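PDB 6A02: YfdX protein from Salmonella enterica I, which has no established biochemical activity but appears to act in bacterial antibiotic stress and in virulence. Local coordinates for residues A[18-23]-A[54-59]; A[26-31]-A[160-165]; A[32-35]-A[41-44]; A[45-50]-A[145-150]; A[69-72]-A[77-80]. All coordinates share one frame; numbering follows the deposited sequence. Where two conformers were deposited one is given.

Overall arrangement
Contacts 2, 3 and 4 form one cluster, their centres about 9 Å from one another, where helices 19-36 and 40-54 pack together and against helices 136-151 and 155-167. S31 joins all three, since its OG lies 2.8 Å from A43 O and 3.6 Å from M150 CE. Contact 1 sits at the other end of the first helix pair, about 16 Å from contact 2 between centres. It touches contact 5 directly, S18 N lying 2.9 Å from R80 O, so the start of helix 19-36 is tied to strand 77-89. Contacts 3 and 5 are farthest apart, about 28 Å between centres. A bound sodium ion lies about 8 Å from the side chains of L162 and L35.

Contact 1: A[18-23]-A[54-59]; sequences SGQAWQ and LNDDST
At the N-terminal end of helix 19-36, Q20 reaches across to the type I turn D56-T59 that follows helix 40-54, with its Asx turn at D56, and binds D56 and T59 with the two ends of its amide. T59 OG1 donates to Q20 OE1 at 2.6 Å, in the carbonyl plane and on a lone pair. On the other branch Q20 NE2 gives a hydrogen to D56 OD2 at 2.8 Å, taking the anti lone pair. That oxygen lies in the amide plane of Q20, although the carboxylate itself is turned 66° from it. With CG beside the backbone N (chi1 -72°) and an extended chain beyond, the amide is carried straight out to the loop. D56 is held from within its own segment: S58 OG and S58 N both approach OD1 from the same face of the carboxylate, at 2.8 Å for OG. S18 is the N-cap, its OG accepting from A21 N at 2.9 Å. Next to the polar pair, A21 CB meets L54 CD2 at 3.9 Å. Because one amide end must accept from a hydroxyl and the other must donate to a carboxylate, the two bonds fix the flip of the Q20 amide.

Contact 2: A[26-31]-A[160-165]; sequences RDIGMS and LLLKSA
I28 and L162 meet at the centre of this contact through the I28 CG2 branch and a terminal methyl of L162: I28 CG2 lies 3.9 Å from L162 CD2 and also rests on the backbone at L162 O, 3.6 Å away. The other arm of the isoleucine reaches A165, with I28 CD1 4.3 Å from A165 CB. The CG2 methyl stands opposite the backbone N (chi1 to CG1 -76°), which sends it to the leucine and CG1 toward the alanine. One turn farther on, S31 OG touches the remaining methyl of L162, with OG and CD1 3.5 Å apart. The hydroxyl is hydrogen-bonded to A43 O of helix 40-54. All of these side chains are buried. The two helices run antiparallel, their segment axes 9.3 Å apart at closest and crossing at -146°, and they bring one helical hairpin (19-36 with 40-54) against the other (136-151 with 155-167). Around the pair, I28 also packs on V143, S31 on M150 and A165 on D142, all of helix 136-151, while L162 continues onto R32. Toward the rest of the assembly, helix 19-36 meets the second subunit, where R26 makes a cation-pi contact with W22 of that chain, and helix 155-167 meets the third.

Contact 3: A[32-35]-A[41-44]; sequences RFEL and QKAE
L35 and A43 make the apolar part of this contact. L35 CD2 comes to 3.5 Å from A43 CB, a close methyl-to-methyl meeting, and L35 CG stays near the same methyl. E34 adds its aliphatic base, with E34 CB 4.0 Å from A43 CB, so the alanine methyl touches both side chains of the first helix and its small size lets the backbones draw near: the CA atoms of E34 and A43 are 5.2 Å apart.

The charged part is looser. E34 and K42 cross obliquely. The lysine is extended, its CG opposite the backbone N (chi1 -170°), and its methylenes pass the carboxylate, with K42 CD 3.7 Å from E34 OE2. The glutamate folds back at chi2 (-64°), which brings the carboxylate over this chain. The ammonium is only at a long salt-bridge distance, 3.8 Å between E34 OE2 and K42 NZ. A water helps to connect them: it donates to E34 OE2 at 3.0 Å and accepts weakly from K42 NZ. Both groups have stronger partners outside the pair. E34 OE1 accepts from N37 ND2, and K42 NZ bonds N9 OD1 of the second subunit.

L35 also packs on Y155 and on M108 of the second subunit. With just residues 37-39 linking helices 19-36 and 40-54, the arrangement is that of a tight helical hairpin, closed near its turn by small and apolar residues, with E34 and K42 alongside.

Contact 4: A[45-50]-A[145-150]; sequences QLAAQA and TALSLM
Helices 45-50 and 145-150 come together at A47 and L147, whose CA atoms are 6.6 Å apart. The segment axes approach to 9.9 Å and cross at -152°, so the two run nearly antiparallel. The small residues A47 and A48 of one segment face the long L147 and M150 of the other.

L147 does most of the work. It lies with CG beside its own backbone N (chi1 -83°), and both its methyls lie on the surface made by A47 and A48. L147 CD2 sits 3.6 Å from A47 CB, and the same methyl is 3.9 Å from A48 N. L147 CD1 lies over the backbone, 3.9 Å from A48 CA and at a similar distance from A47 O. The leucine thus meets the methyl of A47 with CD2 and the backbone of A47 and A48 with CD1. From the next turn, M150 sends an extended chain (chi3 -154°) across, and its CE methyl rests 4.1 Å from A47 CB. A47 is therefore touched by both residues of the other helix.

Away from this pair, M150 also packs on A158 and L162 of helix 155-167, and A47 on S31 of helix 19-36, so the end of M150 lies among all four helices. On the outer side T145 and L149 pack on Y91 of the third subunit. The contact joins the second helix of one helical hairpin to the first helix of the next, an antiparallel pairing within a compact four-helix group.

Contact 5: A[69-72]-A[77-80]; sequences KKAP and HYIR
Y78 of strand 77-89, in the antiparallel sheet, is covered by the loop 69-72, a mainly apolar contact between a loop and a sheet side chain. K69, A71 and P72 pack against its ring. K69 lies obliquely against it: CD and CG both come to 3.6 Å from Y78 CD2, and CE is over one face. K69 NZ is 5.9 Å from the centroid of the Y78 ring, at most a weak cation-pi attraction, and it has a better partner in S173 O of the third subunit. K70 O sits at the ring edge, in its plane, 3.5 Å from Y78 CE2, and bonds S175 OG of the third subunit as well. A71 CB meets the strand backbone, 3.8 Å from H77 N. P72 crosses the phenol end at about a right angle, its CD 3.6 Å from Y78 OH. With CG beside the backbone N (chi1 -82°), the ring is turned toward 69-72. Beyond the loop it packs on P135 and on I128 of the third subunit, so Y78 and its loop lie at a subunit boundary. Between the backbones a single water completes the link, donating to K69 O at 2.6 Å and accepting from Y78 N at 2.9 Å.

Contact 1: A[18-23]-A[54-59]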
# COMPACT_ATOMS: atom_id res chain seq x y z
N SER A 18 -14.25 12.63 9.64
CA SER A 18 -14.34 12.28 11.06
C SER A 18 -12.95 12.05 11.65
O SER A 18 -12.34 11.00 11.44
CB SER A 18 -15.22 11.06 11.30
OG SER A 18 -15.16 10.69 12.67
N GLY A 19 -12.47 13.02 12.44
CA GLY A 19 -11.23 12.79 13.16
C GLY A 19 -11.36 11.75 14.25
O GLY A 19 -10.38 11.07 14.57
N GLN A 20 -12.55 11.62 14.84
CA GLN A 20 -12.75 10.58 15.85
C GLN A 20 -12.61 9.20 15.24
O GLN A 20 -11.99 8.31 15.84
CB GLN A 20 -14.12 10.72 16.50
CG GLN A 20 -14.27 11.91 17.44
CD GLN A 20 -15.70 12.04 17.92
OE1 GLN A 20 -16.62 12.16 17.12
NE2 GLN A 20 -15.89 11.99 19.24
N ALA A 21 -13.21 8.98 14.07
CA ALA A 21 -13.12 7.67 13.45
C ALA A 21 -11.71 7.38 12.95
O ALA A 21 -11.27 6.23 12.96
CB ALA A 21 -14.13 7.55 12.30
N TRP A 22 -11.00 8.41 12.49
CA TRP A 22 -9.60 8.20 12.16
C TRP A 22 -8.82 7.71 13.37
O TRP A 22 -8.06 6.73 13.28
CB TRP A 22 -8.98 9.48 11.57
CG TRP A 22 -7.65 9.20 10.96
CD1 TRP A 22 -7.41 8.79 9.68
CD2 TRP A 22 -6.39 9.25 11.62
NE1 TRP A 22 -6.06 8.60 9.50
CE2 TRP A 22 -5.42 8.89 10.67
CE3 TRP A 22 -5.99 9.60 12.91
CZ2 TRP A 22 -4.06 8.84 10.98
CZ3 TRP A 22 -4.65 9.55 13.21
CH2 TRP A 22 -3.70 9.18 12.25
N GLN A 23 -9.00 8.37 14.52
CA GLN A 23 -8.28 7.95 15.72
C GLN A 23 -8.73 6.56 16.17
O GLN A 23 -7.92 5.79 16.68
CB GLN A 23 -8.49 8.98 16.83
CG GLN A 23 -7.69 8.69 18.10
CD GLN A 23 -6.20 8.72 17.85
OE1 GLN A 23 -5.71 9.63 17.18
NE2 GLN A 23 -5.49 7.71 18.34
N LEU A 54 -16.16 5.69 18.15
CA LEU A 54 -17.07 5.37 17.06
C LEU A 54 -18.54 5.45 17.46
O LEU A 54 -19.41 5.47 16.57
CB LEU A 54 -16.78 3.96 16.53
CG LEU A 54 -15.46 3.79 15.80
CD1 LEU A 54 -15.19 2.31 15.54
CD2 LEU A 54 -15.48 4.59 14.50
N ASN A 55 -18.84 5.47 18.76
CA ASN A 55 -20.22 5.40 19.23
C ASN A 55 -20.60 6.64 20.02
O ASN A 55 -21.61 6.62 20.75
CB ASN A 55 -20.44 4.13 20.06
CG ASN A 55 -20.40 2.88 19.22
OD1 ASN A 55 -21.37 2.56 18.52
ND2 ASN A 55 -19.28 2.17 19.26
N ASP A 56 -19.82 7.70 19.90
CA ASP A 56 -20.09 8.96 20.59
C ASP A 56 -21.47 9.49 20.23
O ASP A 56 -21.71 9.88 19.08
CB ASP A 56 -19.01 9.97 20.20
CG ASP A 56 -19.06 11.24 21.03
OD1 ASP A 56 -20.07 11.48 21.71
OD2 ASP A 56 -18.07 12.01 20.99
N ASP A 57 -22.38 9.52 21.21
CA ASP A 57 -23.75 9.97 20.93
C ASP A 57 -23.84 11.47 20.67
O ASP A 57 -24.84 11.93 20.12
CB ASP A 57 -24.71 9.55 22.05
CG ASP A 57 -24.77 8.05 22.24
OD1 ASP A 57 -24.43 7.58 23.35
OD2 ASP A 57 -25.16 7.34 21.29
N SER A 58 -22.82 12.24 21.06
CA SER A 58 -22.81 13.67 20.78
C SER A 58 -22.31 13.99 19.38
O SER A 58 -22.42 15.14 18.94
CB SER A 58 -21.99 14.42 21.84
OG SER A 58 -20.59 14.26 21.65
N THR A 59 -21.79 12.99 18.66
CA THR A 59 -21.36 13.18 17.29
C THR A 59 -22.52 12.93 16.34
O THR A 59 -23.27 11.96 16.49
CB THR A 59 -20.21 12.21 16.98
OG1 THR A 59 -19.10 12.54 17.82
CG2 THR A 59 -19.79 12.32 15.51

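Contact 2: A[26-31]-A[160-165]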
# COMPACT_ATOMS: atom_id res chain seq x y z
N ARG A 26 -6.75 4.10 14.22
CA ARG A 26 -5.41 4.04 14.78
C ARG A 26 -5.40 3.20 16.06
O ARG A 26 -4.53 2.33 16.24
CB ARG A 26 -4.94 5.48 15.02
CG ARG A 26 -3.78 5.66 15.96
CD ARG A 26 -2.53 4.98 15.49
NE ARG A 26 -1.38 5.45 16.27
CZ ARG A 26 -0.18 4.88 16.26
NH1 ARG A 26 0.03 3.81 15.52
NH2 ARG A 26 0.80 5.39 17.00
N ASP A 27 -6.40 3.40 16.93
CA ASP A 27 -6.48 2.63 18.16
C ASP A 27 -6.69 1.14 17.89
O ASP A 27 -6.15 0.29 18.61
CB ASP A 27 -7.62 3.16 19.04
CG ASP A 27 -7.33 4.53 19.63
OD1 ASP A 27 -6.18 5.01 19.52
OD2 ASP A 27 -8.28 5.11 20.21
N ILE A 28 -7.48 0.81 16.86
CA ILE A 28 -7.73 -0.58 16.49
C ILE A 28 -6.43 -1.28 16.10
O ILE A 28 -6.18 -2.42 16.51
CB ILE A 28 -8.79 -0.63 15.36
CG1 ILE A 28 -10.18 -0.36 15.93
CG2 ILE A 28 -8.77 -1.96 14.62
CD1 ILE A 28 -11.20 -0.10 14.84
N GLY A 29 -5.60 -0.62 15.30
CA GLY A 29 -4.32 -1.21 14.93
C GLY A 29 -3.40 -1.41 16.12
O GLY A 29 -2.75 -2.45 16.25
N MET A 30 -3.32 -0.41 17.00
CA MET A 30 -2.47 -0.54 18.18
C MET A 30 -2.99 -1.64 19.10
O MET A 30 -2.21 -2.41 19.67
CB MET A 30 -2.40 0.80 18.93
CG MET A 30 -1.69 1.92 18.16
SD MET A 30 -1.41 3.40 19.15
CE MET A 30 -0.80 2.56 20.61
N SER A 31 -4.31 -1.74 19.22
CA SER A 31 -4.90 -2.79 20.04
C SER A 31 -4.48 -4.16 19.53
O SER A 31 -4.06 -5.02 20.31
CB SER A 31 -6.42 -2.65 20.02
OG SER A 31 -7.06 -3.70 20.74
N LEU A 160 -8.26 -11.17 14.83
CA LEU A 160 -8.81 -11.36 13.49
C LEU A 160 -9.87 -10.31 13.18
O LEU A 160 -9.93 -9.79 12.05
CB LEU A 160 -9.41 -12.75 13.37
CG LEU A 160 -8.48 -13.95 13.41
CD1 LEU A 160 -9.32 -15.22 13.39
CD2 LEU A 160 -7.50 -13.94 12.24
N LEU A 161 -10.74 -10.00 14.14
CA LEU A 161 -11.78 -8.99 13.90
C LEU A 161 -11.19 -7.59 13.80
O LEU A 161 -11.66 -6.77 13.00
CB LEU A 161 -12.81 -9.03 15.02
CG LEU A 161 -13.96 -9.99 14.86
CD1 LEU A 161 -14.86 -9.84 16.04
CD2 LEU A 161 -14.71 -9.69 13.57
N LEU A 162 -10.18 -7.28 14.61
CA LEU A 162 -9.51 -5.99 14.48
C LEU A 162 -8.85 -5.85 13.11
O LEU A 162 -8.91 -4.79 12.48
CB LEU A 162 -8.50 -5.81 15.61
CG LEU A 162 -9.09 -5.79 17.02
CD1 LEU A 162 -7.96 -5.73 18.01
CD2 LEU A 162 -10.03 -4.61 17.20
N LYS A 163 -8.23 -6.93 12.62
CA LYS A 163 -7.63 -6.90 11.29
C LYS A 163 -8.69 -6.72 10.22
O LYS A 163 -8.50 -5.94 9.27
CB LYS A 163 -6.82 -8.18 11.05
CG LYS A 163 -6.05 -8.19 9.71
CD LYS A 163 -5.09 -7.00 9.64
CE LYS A 163 -4.20 -7.03 8.39
NZ LYS A 163 -3.18 -5.93 8.43
N SER A 164 -9.82 -7.43 10.36
CA SER A 164 -10.92 -7.27 9.42
C SER A 164 -11.41 -5.82 9.37
O SER A 164 -11.68 -5.29 8.29
CB SER A 164 -12.07 -8.19 9.80
OG SER A 164 -13.12 -8.04 8.87
N ALA A 165 -11.50 -5.17 10.53
CA ALA A 165 -11.88 -3.75 10.52
C ALA A 165 -10.89 -2.92 9.71
O ALA A 165 -11.29 -2.06 8.92
CB ALA A 165 -11.99 -3.22 11.95

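Contact 3: A[32-35]-A[41-44]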
# COMPACT_ATOMS: atom_id res chain seq x y z
N ARG A 32 -4.58 -4.38 18.22
CA ARG A 32 -4.20 -5.69 17.68
C ARG A 32 -2.74 -6.00 17.97
O ARG A 32 -2.40 -7.12 18.36
CB ARG A 32 -4.48 -5.75 16.18
CG ARG A 32 -4.07 -7.07 15.56
CD ARG A 32 -4.66 -7.22 14.17
NE ARG A 32 -4.25 -8.45 13.51
CZ ARG A 32 -3.16 -8.55 12.76
NH1 ARG A 32 -2.38 -7.49 12.57
NH2 ARG A 32 -2.85 -9.71 12.19
N PHE A 33 -1.86 -5.01 17.78
CA PHE A 33 -0.45 -5.26 18.05
C PHE A 33 -0.24 -5.67 19.50
O PHE A 33 0.55 -6.59 19.79
CB PHE A 33 0.38 -4.02 17.74
CG PHE A 33 1.83 -4.18 18.12
CD1 PHE A 33 2.69 -4.91 17.32
CD2 PHE A 33 2.31 -3.65 19.30
CE1 PHE A 33 4.03 -5.09 17.68
CE2 PHE A 33 3.65 -3.82 19.66
CZ PHE A 33 4.50 -4.54 18.85
N GLU A 34 -0.92 -4.99 20.43
CA GLU A 34 -0.69 -5.28 21.85
C GLU A 34 -1.14 -6.69 22.24
O GLU A 34 -0.61 -7.24 23.21
CB GLU A 34 -1.32 -4.20 22.72
CG GLU A 34 -0.71 -2.81 22.54
CD GLU A 34 0.75 -2.72 22.94
OE1 GLU A 34 1.31 -3.71 23.46
OE2 GLU A 34 1.34 -1.64 22.73
N LEU A 35 -2.09 -7.29 21.51
CA LEU A 35 -2.43 -8.69 21.76
C LEU A 35 -1.21 -9.58 21.57
O LEU A 35 -0.89 -10.41 22.43
CB LEU A 35 -3.56 -9.13 20.84
CG LEU A 35 -4.90 -8.44 21.02
CD1 LEU A 35 -5.86 -8.84 19.90
CD2 LEU A 35 -5.49 -8.76 22.39
N GLN A 41 -4.34 -6.42 28.37
CA GLN A 41 -5.12 -5.39 29.05
C GLN A 41 -4.96 -4.04 28.37
O GLN A 41 -5.92 -3.27 28.25
CB GLN A 41 -4.80 -5.40 30.55
CG GLN A 41 -5.20 -6.75 31.17
CD GLN A 41 -4.69 -6.98 32.57
OE1 GLN A 41 -3.66 -7.63 32.78
NE2 GLN A 41 -5.43 -6.48 33.56
N LYS A 42 -3.76 -3.75 27.85
CA LYS A 42 -3.58 -2.56 27.03
C LYS A 42 -4.41 -2.65 25.75
O LYS A 42 -5.02 -1.67 25.33
CB LYS A 42 -2.11 -2.35 26.71
CG LYS A 42 -1.82 -1.01 26.07
CD LYS A 42 -0.31 -0.80 25.96
CE LYS A 42 0.04 0.63 25.61
NZ LYS A 42 1.51 0.84 25.65
N ALA A 43 -4.46 -3.83 25.14
CA ALA A 43 -5.28 -4.00 23.94
C ALA A 43 -6.74 -3.71 24.23
O ALA A 43 -7.43 -3.08 23.43
CB ALA A 43 -5.12 -5.41 23.39
N GLU A 44 -7.24 -4.16 25.38
CA GLU A 44 -8.62 -3.87 25.74
C GLU A 44 -8.85 -2.38 25.94
O GLU A 44 -9.88 -1.85 25.52
CB GLU A 44 -9.02 -4.66 26.99
CG GLU A 44 -9.05 -6.16 26.75
CD GLU A 44 -9.43 -6.95 27.98
OE1 GLU A 44 -9.69 -6.32 29.02
OE2 GLU A 44 -9.45 -8.20 27.89
O HOH W 1 3.80 -1.30 24.41

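Contact 4: A[45-50]-A[145-150]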
# COMPACT_ATOMS: atom_id res chain seq x y z
N GLN A 45 -7.89 -1.69 26.57
CA GLN A 45 -8.02 -0.25 26.77
C GLN A 45 -8.10 0.48 25.44
O GLN A 45 -8.92 1.39 25.27
CB GLN A 45 -6.83 0.28 27.58
CG GLN A 45 -6.81 -0.14 29.05
CD GLN A 45 -5.61 0.42 29.80
OE1 GLN A 45 -4.52 0.57 29.25
NE2 GLN A 45 -5.82 0.77 31.07
N LEU A 46 -7.27 0.07 24.48
CA LEU A 46 -7.24 0.74 23.18
C LEU A 46 -8.52 0.45 22.39
O LEU A 46 -9.08 1.35 21.76
CB LEU A 46 -6.01 0.28 22.40
CG LEU A 46 -4.69 0.82 22.96
CD1 LEU A 46 -3.53 -0.04 22.50
CD2 LEU A 46 -4.48 2.26 22.53
N ALA A 47 -9.00 -0.79 22.43
CA ALA A 47 -10.25 -1.12 21.75
C ALA A 47 -11.43 -0.42 22.41
O ALA A 47 -12.36 0.01 21.72
CB ALA A 47 -10.45 -2.64 21.72
N ALA A 48 -11.40 -0.28 23.74
CA ALA A 48 -12.45 0.46 24.42
C ALA A 48 -12.46 1.92 24.01
O ALA A 48 -13.53 2.52 23.84
CB ALA A 48 -12.30 0.32 25.94
N GLN A 49 -11.28 2.52 23.84
CA GLN A 49 -11.25 3.89 23.35
C GLN A 49 -11.82 3.98 21.94
O GLN A 49 -12.59 4.91 21.63
CB GLN A 49 -9.83 4.47 23.38
CG GLN A 49 -9.19 4.60 24.77
CD GLN A 49 -7.71 4.97 24.70
OE1 GLN A 49 -7.12 5.00 23.62
NE2 GLN A 49 -7.12 5.24 25.85
N ALA A 50 -11.47 3.03 21.07
CA ALA A 50 -12.03 3.03 19.72
C ALA A 50 -13.54 2.91 19.76
O ALA A 50 -14.25 3.58 19.00
CB ALA A 50 -11.40 1.90 18.91
N THR A 145 -17.47 -6.56 19.16
CA THR A 145 -17.32 -8.01 19.21
C THR A 145 -15.90 -8.39 19.62
O THR A 145 -15.71 -9.33 20.40
CB THR A 145 -17.72 -8.64 17.88
OG1 THR A 145 -19.04 -8.21 17.52
CG2 THR A 145 -17.73 -10.16 18.01
N ALA A 146 -14.89 -7.66 19.13
CA ALA A 146 -13.52 -7.95 19.55
C ALA A 146 -13.35 -7.77 21.06
O ALA A 146 -12.67 -8.58 21.71
CB ALA A 146 -12.52 -7.08 18.78
N LEU A 147 -13.93 -6.71 21.62
CA LEU A 147 -13.86 -6.52 23.07
C LEU A 147 -14.52 -7.68 23.80
O LEU A 147 -13.98 -8.19 24.80
CB LEU A 147 -14.52 -5.19 23.46
CG LEU A 147 -13.65 -3.95 23.34
CD1 LEU A 147 -14.51 -2.71 23.46
CD2 LEU A 147 -12.55 -3.97 24.39
N SER A 148 -15.68 -8.13 23.31
CA SER A 148 -16.35 -9.27 23.93
C SER A 148 -15.47 -10.51 23.88
O SER A 148 -15.38 -11.27 24.86
CB SER A 148 -17.67 -9.53 23.22
OG SER A 148 -18.57 -8.45 23.40
N LEU A 149 -14.81 -10.75 22.74
CA LEU A 149 -13.89 -11.88 22.64
C LEU A 149 -12.72 -11.72 23.60
O LEU A 149 -12.28 -12.70 24.21
CB LEU A 149 -13.39 -12.02 21.20
CG LEU A 149 -14.46 -12.47 20.20
CD1 LEU A 149 -14.01 -12.22 18.77
CD2 LEU A 149 -14.81 -13.94 20.40
N MET A 150 -12.21 -10.50 23.75
CA MET A 150 -11.15 -10.27 24.73
C MET A 150 -11.63 -10.57 26.15
O MET A 150 -10.90 -11.20 26.93
CB MET A 150 -10.62 -8.84 24.62
CG MET A 150 -9.87 -8.56 23.31
SD MET A 150 -9.24 -6.86 23.29
CE MET A 150 -9.16 -6.55 21.51

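Contact 5: A[69-72]-A[77-80]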
# COMPACT_ATOMS: atom_id res chain seq x y z
N LYS A 69 -21.96 5.83 -2.10
CA LYS A 69 -21.19 4.59 -2.04
C LYS A 69 -21.92 3.56 -1.19
O LYS A 69 -22.14 3.78 -0.00
CB LYS A 69 -19.79 4.84 -1.48
CG LYS A 69 -18.90 3.64 -1.68
CD LYS A 69 -17.48 3.92 -1.28
CE LYS A 69 -16.57 2.82 -1.81
NZ LYS A 69 -16.33 2.96 -3.29
N LYS A 70 -22.29 2.43 -1.80
CA LYS A 70 -23.04 1.40 -1.09
C LYS A 70 -22.11 0.58 -0.19
O LYS A 70 -21.08 0.05 -0.64
CB LYS A 70 -23.78 0.51 -2.09
CG LYS A 70 -24.68 -0.59 -1.50
CD LYS A 70 -23.98 -1.92 -1.65
CE LYS A 70 -24.81 -3.17 -1.37
NZ LYS A 70 -25.72 -3.05 -0.18
N ALA A 71 -22.46 0.49 1.08
CA ALA A 71 -21.68 -0.30 2.01
C ALA A 71 -22.02 -1.78 1.85
O ALA A 71 -23.12 -2.13 1.40
CB ALA A 71 -21.96 0.15 3.44
N PRO A 72 -21.09 -2.68 2.21
CA PRO A 72 -21.35 -4.11 2.01
C PRO A 72 -22.48 -4.66 2.85
O PRO A 72 -23.12 -5.64 2.44
CB PRO A 72 -20.02 -4.79 2.39
CG PRO A 72 -19.03 -3.71 2.54
CD PRO A 72 -19.73 -2.41 2.71
N HIS A 77 -23.35 2.54 6.07
CA HIS A 77 -22.86 3.62 5.22
C HIS A 77 -21.37 3.76 5.44
O HIS A 77 -20.86 3.54 6.54
CB HIS A 77 -23.55 4.94 5.57
CG HIS A 77 -25.03 4.91 5.38
ND1 HIS A 77 -25.62 5.25 4.18
CD2 HIS A 77 -26.03 4.57 6.21
CE1 HIS A 77 -26.93 5.12 4.29
NE2 HIS A 77 -27.21 4.71 5.52
N TYR A 78 -20.68 4.17 4.38
CA TYR A 78 -19.28 4.57 4.51
C TYR A 78 -19.19 6.00 5.02
O TYR A 78 -19.94 6.88 4.60
CB TYR A 78 -18.62 4.53 3.13
CG TYR A 78 -18.16 3.16 2.72
CD1 TYR A 78 -17.02 2.59 3.30
CD2 TYR A 78 -18.83 2.44 1.74
CE1 TYR A 78 -16.58 1.34 2.93
CE2 TYR A 78 -18.39 1.17 1.34
CZ TYR A 78 -17.27 0.63 1.95
OH TYR A 78 -16.82 -0.62 1.57
N ILE A 79 -18.24 6.23 5.93
CA ILE A 79 -17.90 7.57 6.40
C ILE A 79 -16.46 7.91 6.04
O ILE A 79 -15.58 7.05 5.96
CB ILE A 79 -18.14 7.77 7.91
CG1 ILE A 79 -17.29 6.80 8.74
CG2 ILE A 79 -19.64 7.68 8.26
CD1 ILE A 79 -17.10 7.26 10.20
N ARG A 80 -16.23 9.21 5.83
CA ARG A 80 -14.90 9.74 5.51
C ARG A 80 -14.05 9.86 6.76
O ARG A 80 -14.49 10.46 7.76
CB ARG A 80 -15.04 11.13 4.88
CG ARG A 80 -15.69 11.14 3.51
CD ARG A 80 -15.90 12.56 2.99
NE ARG A 80 -16.88 13.25 3.80
CZ ARG A 80 -18.19 13.25 3.56
NH1 ARG A 80 -18.68 12.62 2.49
NH2 ARG A 80 -19.01 13.88 4.39
O HOH W 2 -22.25 5.18 2.14